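Local atomic coordinates of beta-galactosidase/beta-glucuronidase (Faecalibacterium prausnitzii L2-6, PDB entry 6MVF), a protein that binds flavin mononucleotide and, as a family 2 glycoside hydrolase of a human gut bacterium, probably hydrolyses beta-glucuronides. Residues E223-V228 with I238-A243; D316-A321 with Y344-E349; W533-F538 with K554-I559. One frame throughout, in Å; residues are numbered along the deposited sequence.

Interaction 1: E223-V228 with I238-A243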
loop_
_atom_site.group_PDB
_atom_site.type_symbol
_atom_site.label_atom_id
_atom_site.label_comp_id
_atom_site.label_asym_id
_atom_site.label_seq_id
_atom_site.Cartn_x
_atom_site.Cartn_y
_atom_site.Cartn_z
ATOM N N GLU A 223 0.053 -4.152 25.544
ATOM C CA GLU A 223 -0.154 -5.201 26.531
ATOM C C GLU A 223 -0.817 -4.644 27.795
ATOM O O GLU A 223 -0.435 -3.584 28.297
ATOM C CB GLU A 223 1.167 -5.868 26.865
ATOM C CG GLU A 223 1.001 -7.192 27.575
ATOM C CD GLU A 223 2.287 -7.673 28.185
ATOM O OE1 GLU A 223 2.814 -6.955 29.076
ATOM O OE2 GLU A 223 2.776 -8.750 27.754
ATOM N N VAL A 224 -1.829 -5.348 28.301
ATOM C CA VAL A 224 -2.526 -4.924 29.514
ATOM C C VAL A 224 -2.515 -5.976 30.622
ATOM O O VAL A 224 -2.814 -5.638 31.777
ATOM C CB VAL A 224 -3.978 -4.502 29.201
ATOM C CG1 VAL A 224 -4.003 -3.126 28.557
ATOM C CG2 VAL A 224 -4.653 -5.534 28.292
ATOM N N ALA A 225 -2.185 -7.231 30.326
ATOM C CA ALA A 225 -2.207 -8.306 31.309
ATOM C C ALA A 225 -1.413 -9.474 30.745
ATOM O O ALA A 225 -1.267 -9.618 29.522
ATOM C CB ALA A 225 -3.639 -8.733 31.659
ATOM N N SER A 226 -0.877 -10.294 31.653
ATOM C CA SER A 226 -0.083 -11.447 31.247
ATOM C C SER A 226 -0.033 -12.450 32.384
ATOM O O SER A 226 -0.305 -12.115 33.538
ATOM C CB SER A 226 1.338 -11.038 30.831
ATOM O OG SER A 226 1.958 -10.290 31.850
ATOM N N ALA A 227 0.306 -13.694 32.035
ATOM C CA ALA A 227 0.523 -14.753 33.015
ATOM C C ALA A 227 1.290 -15.864 32.326
ATOM O O ALA A 227 1.367 -15.916 31.096
ATOM C CB ALA A 227 -0.786 -15.298 33.614
ATOM N N VAL A 228 1.846 -16.762 33.134
ATOM C CA VAL A 228 2.729 -17.815 32.649
ATOM C C VAL A 228 2.332 -19.151 33.278
ATOM O O VAL A 228 1.954 -19.212 34.452
ATOM C CB VAL A 228 4.196 -17.450 32.954
ATOM C CG1 VAL A 228 5.145 -18.500 32.404
ATOM C CG2 VAL A 228 4.501 -16.053 32.354
ATOM N N ILE A 238 -6.867 -14.675 33.569
ATOM C CA ILE A 238 -6.173 -13.393 33.544
ATOM C C ILE A 238 -7.195 -12.271 33.633
ATOM O O ILE A 238 -8.237 -12.317 32.974
ATOM C CB ILE A 238 -5.317 -13.234 32.277
ATOM C CG1 ILE A 238 -4.592 -14.550 31.950
ATOM C CG2 ILE A 238 -4.367 -12.055 32.437
ATOM C CD1 ILE A 238 -3.367 -14.359 31.107
ATOM N N TYR A 239 -6.893 -11.262 34.438
ATOM C CA TYR A 239 -7.802 -10.163 34.716
ATOM C C TYR A 239 -7.313 -8.891 34.037
ATOM O O TYR A 239 -6.153 -8.505 34.186
ATOM C CB TYR A 239 -7.914 -9.940 36.220
ATOM C CG TYR A 239 -8.758 -8.744 36.579
ATOM C CD1 TYR A 239 -10.145 -8.857 36.706
ATOM C CD2 TYR A 239 -8.177 -7.497 36.791
ATOM C CE1 TYR A 239 -10.925 -7.766 37.031
ATOM C CE2 TYR A 239 -8.951 -6.393 37.116
ATOM C CZ TYR A 239 -10.324 -6.533 37.237
ATOM O OH TYR A 239 -11.091 -5.436 37.564
ATOM N N VAL A 240 -8.200 -8.233 33.310
ATOM C CA VAL A 240 -7.930 -6.949 32.669
ATOM C C VAL A 240 -8.779 -5.896 33.372
ATOM O O VAL A 240 -10.013 -6.010 33.383
ATOM C CB VAL A 240 -8.238 -6.989 31.161
ATOM C CG1 VAL A 240 -8.157 -5.592 30.550
ATOM C CG2 VAL A 240 -7.306 -7.952 30.440
ATOM N N PRO A 241 -8.187 -4.871 33.973
ATOM C CA PRO A 241 -8.995 -3.790 34.541
ATOM C C PRO A 241 -9.556 -2.892 33.448
ATOM O O PRO A 241 -9.043 -2.830 32.329
ATOM C CB PRO A 241 -8.003 -3.032 35.425
ATOM C CG PRO A 241 -6.691 -3.287 34.795
ATOM C CD PRO A 241 -6.742 -4.650 34.163
ATOM N N ASP A 242 -10.656 -2.221 33.785
ATOM C CA ASP A 242 -11.270 -1.220 32.912
ATOM C C ASP A 242 -11.516 -1.772 31.507
ATOM O O ASP A 242 -11.098 -1.198 30.500
ATOM C CB ASP A 242 -10.402 0.035 32.854
ATOM C CG ASP A 242 -10.180 0.655 34.224
ATOM O OD1 ASP A 242 -11.181 0.817 34.975
ATOM O OD2 ASP A 242 -9.002 0.967 34.551
ATOM N N ALA A 243 -12.189 -2.913 31.445
ATOM C CA ALA A 243 -12.359 -3.606 30.177
ATOM C C ALA A 243 -13.254 -2.813 29.233
ATOM O O ALA A 243 -14.264 -2.239 29.641
ATOM C CB ALA A 243 -12.955 -4.985 30.425
#
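Ile238 opens the contact by setting its two branches on two alanines of the strand 223-228. With CG2 anti to the backbone N and CG1 anti to the carbonyl carbon (chi1 -41°), the side chain forks: CG2 rests 3.5 Å from Ala225 CB, while the extended CG1 arm brings CD1 to 3.7 Å from Ala227 CB. Alanines two residues apart put their methyls on the same side of a strand, which makes them a low shelf for this fork. Tyr239 CB points away from strand 223-228, and its hydroxyl is hydrogen-bonded to Asp192; its carbonyl O passes 3.6 Å from Ala225 CB and accepts a hydrogen bond from Ser648 of the second subunit. Val240 CG2 also touches Ala225 CB, at 3.9 Å, roughly at right angles to the Ile238 contact, and CG1 reaches Val224 CG2 at 4.2 Å, the two valines meeting at a slant. After Val240 the chain leaves the strand, and Asp242 forms a salt bridge with Lys646 of the second subunit.

The strands run nearly antiparallel (165°) but are not sheet partners: 223-228 bonds to strand 211-217 and 238-240 to strand 195-204, the two sheets of the immunoglobulin-like sandwich of family 2 glycosidases. Ser226 and Ala227 also continue their sheet into a strand of the second subunit. All side-chain contacts here are aliphatic, so their hold rests on close-fitting methyls.

Interaction 2: D316-A321 with Y344-E349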
loop_
_atom_site.group_PDB
_atom_site.type_symbol
_atom_site.label_atom_id
_atom_site.label_comp_id
_atom_site.label_asym_id
_atom_site.label_seq_id
_atom_site.Cartn_x
_atom_site.Cartn_y
_atom_site.Cartn_z
ATOM N N ASP A 316 -14.380 -10.646 -0.723
ATOM C CA ASP A 316 -15.795 -10.964 -0.884
ATOM C C ASP A 316 -16.499 -10.984 0.464
ATOM O O ASP A 316 -17.584 -10.412 0.618
ATOM C CB ASP A 316 -15.974 -12.304 -1.597
ATOM C CG ASP A 316 -15.471 -12.274 -3.031
ATOM O OD1 ASP A 316 -15.661 -11.248 -3.729
ATOM O OD2 ASP A 316 -14.865 -13.286 -3.462
ATOM N N HIS A 317 -15.886 -11.623 1.458
ATOM C CA HIS A 317 -16.550 -11.782 2.743
ATOM C C HIS A 317 -16.747 -10.435 3.426
ATOM O O HIS A 317 -17.853 -10.120 3.884
ATOM C CB HIS A 317 -15.753 -12.734 3.635
ATOM C CG HIS A 317 -15.692 -14.134 3.113
ATOM N ND1 HIS A 317 -16.823 -14.856 2.784
ATOM C CD2 HIS A 317 -14.638 -14.952 2.874
ATOM C CE1 HIS A 317 -16.465 -16.057 2.368
ATOM N NE2 HIS A 317 -15.146 -16.142 2.412
ATOM N N TYR A 318 -15.687 -9.618 3.481
ATOM C CA TYR A 318 -15.786 -8.299 4.100
ATOM C C TYR A 318 -16.719 -7.385 3.324
ATOM O O TYR A 318 -17.395 -6.545 3.921
ATOM C CB TYR A 318 -14.391 -7.673 4.248
ATOM C CG TYR A 318 -13.660 -8.150 5.497
ATOM C CD1 TYR A 318 -13.015 -9.383 5.531
ATOM C CD2 TYR A 318 -13.636 -7.378 6.647
ATOM C CE1 TYR A 318 -12.342 -9.823 6.678
ATOM C CE2 TYR A 318 -12.976 -7.811 7.804
ATOM C CZ TYR A 318 -12.333 -9.029 7.814
ATOM O OH TYR A 318 -11.689 -9.456 8.957
ATOM N N GLN A 319 -16.802 -7.541 2.006
ATOM C CA GLN A 319 -17.752 -6.732 1.252
ATOM C C GLN A 319 -19.185 -7.077 1.643
ATOM O O GLN A 319 -20.017 -6.183 1.858
ATOM C CB GLN A 319 -17.534 -6.919 -0.246
ATOM C CG GLN A 319 -18.392 -5.988 -1.091
ATOM C CD GLN A 319 -18.610 -6.477 -2.524
ATOM O OE1 GLN A 319 -18.176 -7.572 -2.908
ATOM N NE2 GLN A 319 -19.295 -5.666 -3.319
ATOM N N ASP A 320 -19.497 -8.375 1.727
ATOM C CA ASP A 320 -20.785 -8.797 2.275
ATOM C C ASP A 320 -21.050 -8.153 3.635
ATOM O O ASP A 320 -22.111 -7.564 3.863
ATOM C CB ASP A 320 -20.831 -10.319 2.405
ATOM C CG ASP A 320 -21.119 -11.015 1.080
ATOM O OD1 ASP A 320 -21.277 -10.324 0.031
ATOM O OD2 ASP A 320 -21.187 -12.268 1.103
ATOM N N ALA A 321 -20.075 -8.247 4.545
ATOM C CA ALA A 321 -20.262 -7.731 5.890
ATOM C C ALA A 321 -20.526 -6.234 5.875
ATOM O O ALA A 321 -21.423 -5.751 6.576
ATOM C CB ALA A 321 -19.043 -8.065 6.738
ATOM N N TYR A 344 -16.509 -14.820 9.937
ATOM C CA TYR A 344 -16.602 -14.661 11.387
ATOM C C TYR A 344 -15.700 -13.531 11.857
ATOM O O TYR A 344 -16.122 -12.693 12.661
ATOM C CB TYR A 344 -16.264 -15.957 12.121
ATOM C CG TYR A 344 -17.254 -17.077 11.876
ATOM C CD1 TYR A 344 -18.603 -16.920 12.166
ATOM C CD2 TYR A 344 -16.838 -18.286 11.331
ATOM C CE1 TYR A 344 -19.507 -17.937 11.916
ATOM C CE2 TYR A 344 -17.729 -19.302 11.076
ATOM C CZ TYR A 344 -19.065 -19.129 11.370
ATOM O OH TYR A 344 -19.948 -20.149 11.112
ATOM N N ASP A 345 -14.476 -13.459 11.321
ATOM C CA ASP A 345 -13.594 -12.330 11.610
ATOM C C ASP A 345 -14.271 -10.991 11.302
ATOM O O ASP A 345 -14.302 -10.086 12.149
ATOM C CB ASP A 345 -12.298 -12.470 10.810
ATOM C CG ASP A 345 -11.385 -13.575 11.339
ATOM O OD1 ASP A 345 -11.501 -13.920 12.542
ATOM O OD2 ASP A 345 -10.538 -14.083 10.548
ATOM N N ALA A 346 -14.829 -10.856 10.088
ATOM C CA ALA A 346 -15.569 -9.650 9.731
ATOM C C ALA A 346 -16.715 -9.359 10.699
ATOM O O ALA A 346 -17.005 -8.190 10.976
ATOM C CB ALA A 346 -16.114 -9.756 8.314
ATOM N N CYS A 347 -17.368 -10.389 11.233
ATOM C CA CYS A 347 -18.440 -10.150 12.202
ATOM C C CYS A 347 -17.902 -9.668 13.549
ATOM O O CYS A 347 -18.477 -8.760 14.165
ATOM C CB CYS A 347 -19.265 -11.420 12.376
ATOM S SG CYS A 347 -20.274 -11.711 10.933
ATOM N N ASP A 348 -16.833 -10.296 14.039
ATOM C CA ASP A 348 -16.178 -9.826 15.250
ATOM C C ASP A 348 -15.774 -8.361 15.120
ATOM O O ASP A 348 -15.901 -7.576 16.073
ATOM C CB ASP A 348 -14.931 -10.680 15.545
ATOM C CG ASP A 348 -15.244 -12.178 15.800
ATOM O OD1 ASP A 348 -16.342 -12.540 16.282
ATOM O OD2 ASP A 348 -14.350 -13.011 15.538
ATOM N N GLU A 349 -15.274 -7.971 13.947
ATOM C CA GLU A 349 -14.700 -6.635 13.812
ATOM C C GLU A 349 -15.760 -5.582 13.523
ATOM O O GLU A 349 -15.696 -4.480 14.073
ATOM C CB GLU A 349 -13.620 -6.632 12.731
ATOM C CG GLU A 349 -12.335 -7.277 13.228
ATOM C CD GLU A 349 -11.668 -8.179 12.189
ATOM O OE1 GLU A 349 -11.792 -7.868 10.966
ATOM O OE2 GLU A 349 -11.030 -9.195 12.611
HETATM O O HOH W 1 -10.109 -12.304 8.515
#
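Tyr318 reaches across from the helix 314-327 to lie over Ala346 of the helix 341-350. These are successive outer helices of the (beta/alpha)8 barrel, joined in sequence through strand 331-334, and their short segments run in the same general direction, crossing at -39° with axes 9.2 Å apart.

The apolar part of the contact centres on Ala346. Its CB sits beneath the middle of the Tyr318 ring, 3.7 Å from the centroid and close to the ring normal, a CH-pi contact over the face. The same methyl touches Ala321 CB at 3.7 Å. Ala321 lies three residues, almost one helical turn, after Tyr318, and the two together embrace Ala346; with small residues at Ala321 and Ala346, the helices meet methyl to methyl.

The polar part gathers at the far end of the ring. With CG anti to the carbonyl carbon (chi1 -83°), Tyr318 sends its ring past Ala346 and donates its OH to Glu349 OE1 at 2.6 Å. That oxygen lies at the ring's edge and is met on its syn side, 20° out of the carboxylate plane, while the ring and carboxylate planes are nearly parallel. The bond anchors the far end of the ring and so limits its swing away from Ala346.

One water finishes the network. It donates to Asp345 OD2 at 2.7 Å and, at a longer 3.3 Å, to Tyr318 OH. The phenol oxygen therefore donates a hydrogen bond to one carboxylate and accepts one from the water that also bonds another, with the water oxygen also lying near the plane of the Tyr318 ring.

Interaction 3: W533-F538 with K554-I559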
loop_
_atom_site.group_PDB
_atom_site.type_symbol
_atom_site.label_atom_id
_atom_site.label_comp_id
_atom_site.label_asym_id
_atom_site.label_seq_id
_atom_site.Cartn_x
_atom_site.Cartn_y
_atom_site.Cartn_z
ATOM N N TRP A 533 -34.817 -13.832 5.271
ATOM C CA TRP A 533 -34.327 -14.739 4.247
ATOM C C TRP A 533 -34.568 -14.027 2.925
ATOM O O TRP A 533 -35.721 -13.793 2.548
ATOM C CB TRP A 533 -35.039 -16.084 4.317
ATOM C CG TRP A 533 -34.368 -17.155 3.495
ATOM C CD1 TRP A 533 -34.749 -17.608 2.259
ATOM C CD2 TRP A 533 -33.202 -17.896 3.848
ATOM N NE1 TRP A 533 -33.896 -18.596 1.834
ATOM C CE2 TRP A 533 -32.932 -18.786 2.788
ATOM C CE3 TRP A 533 -32.370 -17.910 4.966
ATOM C CZ2 TRP A 533 -31.856 -19.661 2.807
ATOM C CZ3 TRP A 533 -31.311 -18.784 4.985
ATOM C CH2 TRP A 533 -31.066 -19.657 3.913
ATOM N N ASN A 534 -33.500 -13.600 2.253
ATOM C CA ASN A 534 -32.097 -13.746 2.638
ATOM C C ASN A 534 -31.455 -12.379 2.272
ATOM O O ASN A 534 -32.103 -11.564 1.611
ATOM C CB ASN A 534 -31.469 -14.955 1.888
ATOM C CG ASN A 534 -30.012 -15.223 2.255
ATOM O OD1 ASN A 534 -29.111 -14.511 1.825
ATOM N ND2 ASN A 534 -29.775 -16.290 3.017
ATOM N N MET A 535 -30.217 -12.104 2.710
ATOM C CA MET A 535 -29.587 -10.828 2.363
ATOM C C MET A 535 -29.383 -10.705 0.863
ATOM O O MET A 535 -29.636 -9.643 0.274
ATOM C CB MET A 535 -28.234 -10.674 3.068
ATOM C CG MET A 535 -27.565 -9.339 2.812
ATOM S SD MET A 535 -28.442 -7.883 3.462
ATOM C CE MET A 535 -27.499 -6.546 2.730
ATOM N N PHE A 536 -28.893 -11.775 0.238
ATOM C CA PHE A 536 -28.574 -11.803 -1.175
ATOM C C PHE A 536 -29.319 -12.957 -1.817
ATOM O O PHE A 536 -29.453 -14.020 -1.201
ATOM C CB PHE A 536 -27.073 -12.000 -1.419
ATOM C CG PHE A 536 -26.207 -11.065 -0.660
ATOM C CD1 PHE A 536 -26.080 -9.732 -1.058
ATOM C CD2 PHE A 536 -25.509 -11.505 0.446
ATOM C CE1 PHE A 536 -25.268 -8.852 -0.345
ATOM C CE2 PHE A 536 -24.686 -10.628 1.173
ATOM C CZ PHE A 536 -24.571 -9.304 0.785
ATOM N N ASP A 537 -29.808 -12.742 -3.049
ATOM C CA ASP A 537 -30.083 -13.858 -3.937
ATOM C C ASP A 537 -28.925 -14.857 -3.860
ATOM O O ASP A 537 -27.763 -14.474 -3.696
ATOM C CB ASP A 537 -30.255 -13.364 -5.376
ATOM C CG ASP A 537 -31.277 -12.202 -5.525
ATOM O OD1 ASP A 537 -32.291 -12.137 -4.803
ATOM O OD2 ASP A 537 -31.062 -11.346 -6.418
ATOM N N PHE A 538 -29.229 -16.149 -3.943
ATOM C CA PHE A 538 -28.174 -17.156 -3.868
ATOM C C PHE A 538 -28.515 -18.289 -4.830
ATOM O O PHE A 538 -29.646 -18.380 -5.324
ATOM C CB PHE A 538 -27.969 -17.652 -2.419
ATOM C CG PHE A 538 -29.208 -18.273 -1.784
ATOM C CD1 PHE A 538 -30.139 -17.492 -1.132
ATOM C CD2 PHE A 538 -29.421 -19.638 -1.828
ATOM C CE1 PHE A 538 -31.260 -18.050 -0.548
ATOM C CE2 PHE A 538 -30.527 -20.197 -1.228
ATOM C CZ PHE A 538 -31.449 -19.405 -0.593
ATOM N N LYS A 554 -35.018 -14.220 -3.142
ATOM C CA LYS A 554 -35.588 -13.560 -1.977
ATOM C C LYS A 554 -34.620 -12.555 -1.359
ATOM O O LYS A 554 -34.837 -12.127 -0.215
ATOM C CB LYS A 554 -36.030 -14.594 -0.928
ATOM C CG LYS A 554 -37.014 -15.617 -1.444
ATOM C CD LYS A 554 -37.838 -16.262 -0.324
ATOM C CE LYS A 554 -38.755 -17.380 -0.867
ATOM N NZ LYS A 554 -37.973 -18.598 -1.308
ATOM N N GLY A 555 -33.583 -12.152 -2.103
ATOM C CA GLY A 555 -32.576 -11.262 -1.556
ATOM C C GLY A 555 -33.065 -9.831 -1.420
ATOM O O GLY A 555 -33.945 -9.364 -2.143
ATOM N N LEU A 556 -32.516 -9.138 -0.431
ATOM C CA LEU A 556 -32.632 -7.692 -0.393
ATOM C C LEU A 556 -31.649 -7.045 -1.356
ATOM O O LEU A 556 -31.818 -5.873 -1.705
ATOM C CB LEU A 556 -32.388 -7.166 1.027
ATOM C CG LEU A 556 -33.223 -7.709 2.186
ATOM C CD1 LEU A 556 -32.582 -7.344 3.551
ATOM C CD2 LEU A 556 -34.648 -7.182 2.100
ATOM N N VAL A 557 -30.650 -7.808 -1.799
ATOM C CA VAL A 557 -29.567 -7.366 -2.669
ATOM C C VAL A 557 -29.332 -8.485 -3.673
ATOM O O VAL A 557 -29.562 -9.660 -3.367
ATOM C CB VAL A 557 -28.285 -7.053 -1.850
ATOM C CG1 VAL A 557 -27.126 -6.614 -2.729
ATOM C CG2 VAL A 557 -28.579 -5.979 -0.807
ATOM N N THR A 558 -28.880 -8.122 -4.885
ATOM C CA THR A 558 -28.685 -9.126 -5.927
ATOM C C THR A 558 -27.427 -9.957 -5.670
ATOM O O THR A 558 -26.566 -9.619 -4.845
ATOM C CB THR A 558 -28.600 -8.488 -7.308
ATOM O OG1 THR A 558 -27.614 -7.450 -7.295
ATOM C CG2 THR A 558 -29.967 -7.943 -7.736
ATOM N N ILE A 559 -27.331 -11.062 -6.415
ATOM C CA ILE A 559 -26.326 -12.087 -6.156
ATOM C C ILE A 559 -24.918 -11.620 -6.533
ATOM O O ILE A 559 -23.925 -12.159 -6.039
ATOM C CB ILE A 559 -26.751 -13.361 -6.903
ATOM C CG1 ILE A 559 -25.999 -14.574 -6.379
ATOM C CG2 ILE A 559 -26.582 -13.194 -8.393
ATOM C CD1 ILE A 559 -26.285 -15.826 -7.156
#
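Asp537 points toward the loop 554-559, and each of its side-chain atoms finds a partner there. CB packs against Ile559 CB at 3.8 Å. CG, placed beside the backbone N by chi1 of -52°, comes near Val557 O. OD1 accepts the Gly555 N-H at 3.0 Å, nearly along its own C-O axis, and also forms a salt bridge with Lys565. OD2 lies 3.3 Å from Thr558 CA and has a weak hydrogen bond from Asn264 of the third subunit.

Backbone bonds lace the two loops together. Asn534 N gives to Lys554 O at 3.2 Å from above the carbonyl plane, whereas Leu556 N meets Asn534 O within the plane, also at 3.2 Å. Asp537 N reaches Val557 O at 3.1 Å in a nearly linear approach to the carbonyl, and Val557 N gives a weak bond to Met535 O; together they make a single bridge between Phe536 and Val557. The OD1 of Asn534 turns back onto Phe536 N, an Asx turn.

Apolar side chains add to the contact: Met535 CE touches Val557 CG2 at 3.7 Å, and Val557 CB meets Phe536 CD1 at 3.6 Å, the valine CG1 lying at the ring edge.

The peptide between Trp533 and Asn534 is cis. A non-prolyl cis peptide after a tryptophan, just beyond the eighth barrel strand, is a recurrent feature of the active-site end of barrels in the clan that includes family 2 glycosidases.

In the fold
Interactions 2 and 3 belong to one TIM barrel, with centres about 17 Å apart, and they touch: Asp320 of the helix 314-327 packs on the ring of Phe536. Interaction 1 lies in the neighbouring beta-sandwich, its centre about 27 Å from that of interaction 2 and about 42 Å from that of interaction 3. Chemistry follows place. Where two sheets face each other, the contact is made by methyl and other aliphatic groups; on the barrel's partly buried outer layer an aromatic-methyl contact is joined by a carboxylate and a water; in the fully buried loops beyond the eighth barrel strand, main-chain hydrogen bonds dominate. Other subunits reach interactions 1 and 3, while interaction 2 stays within its own chain.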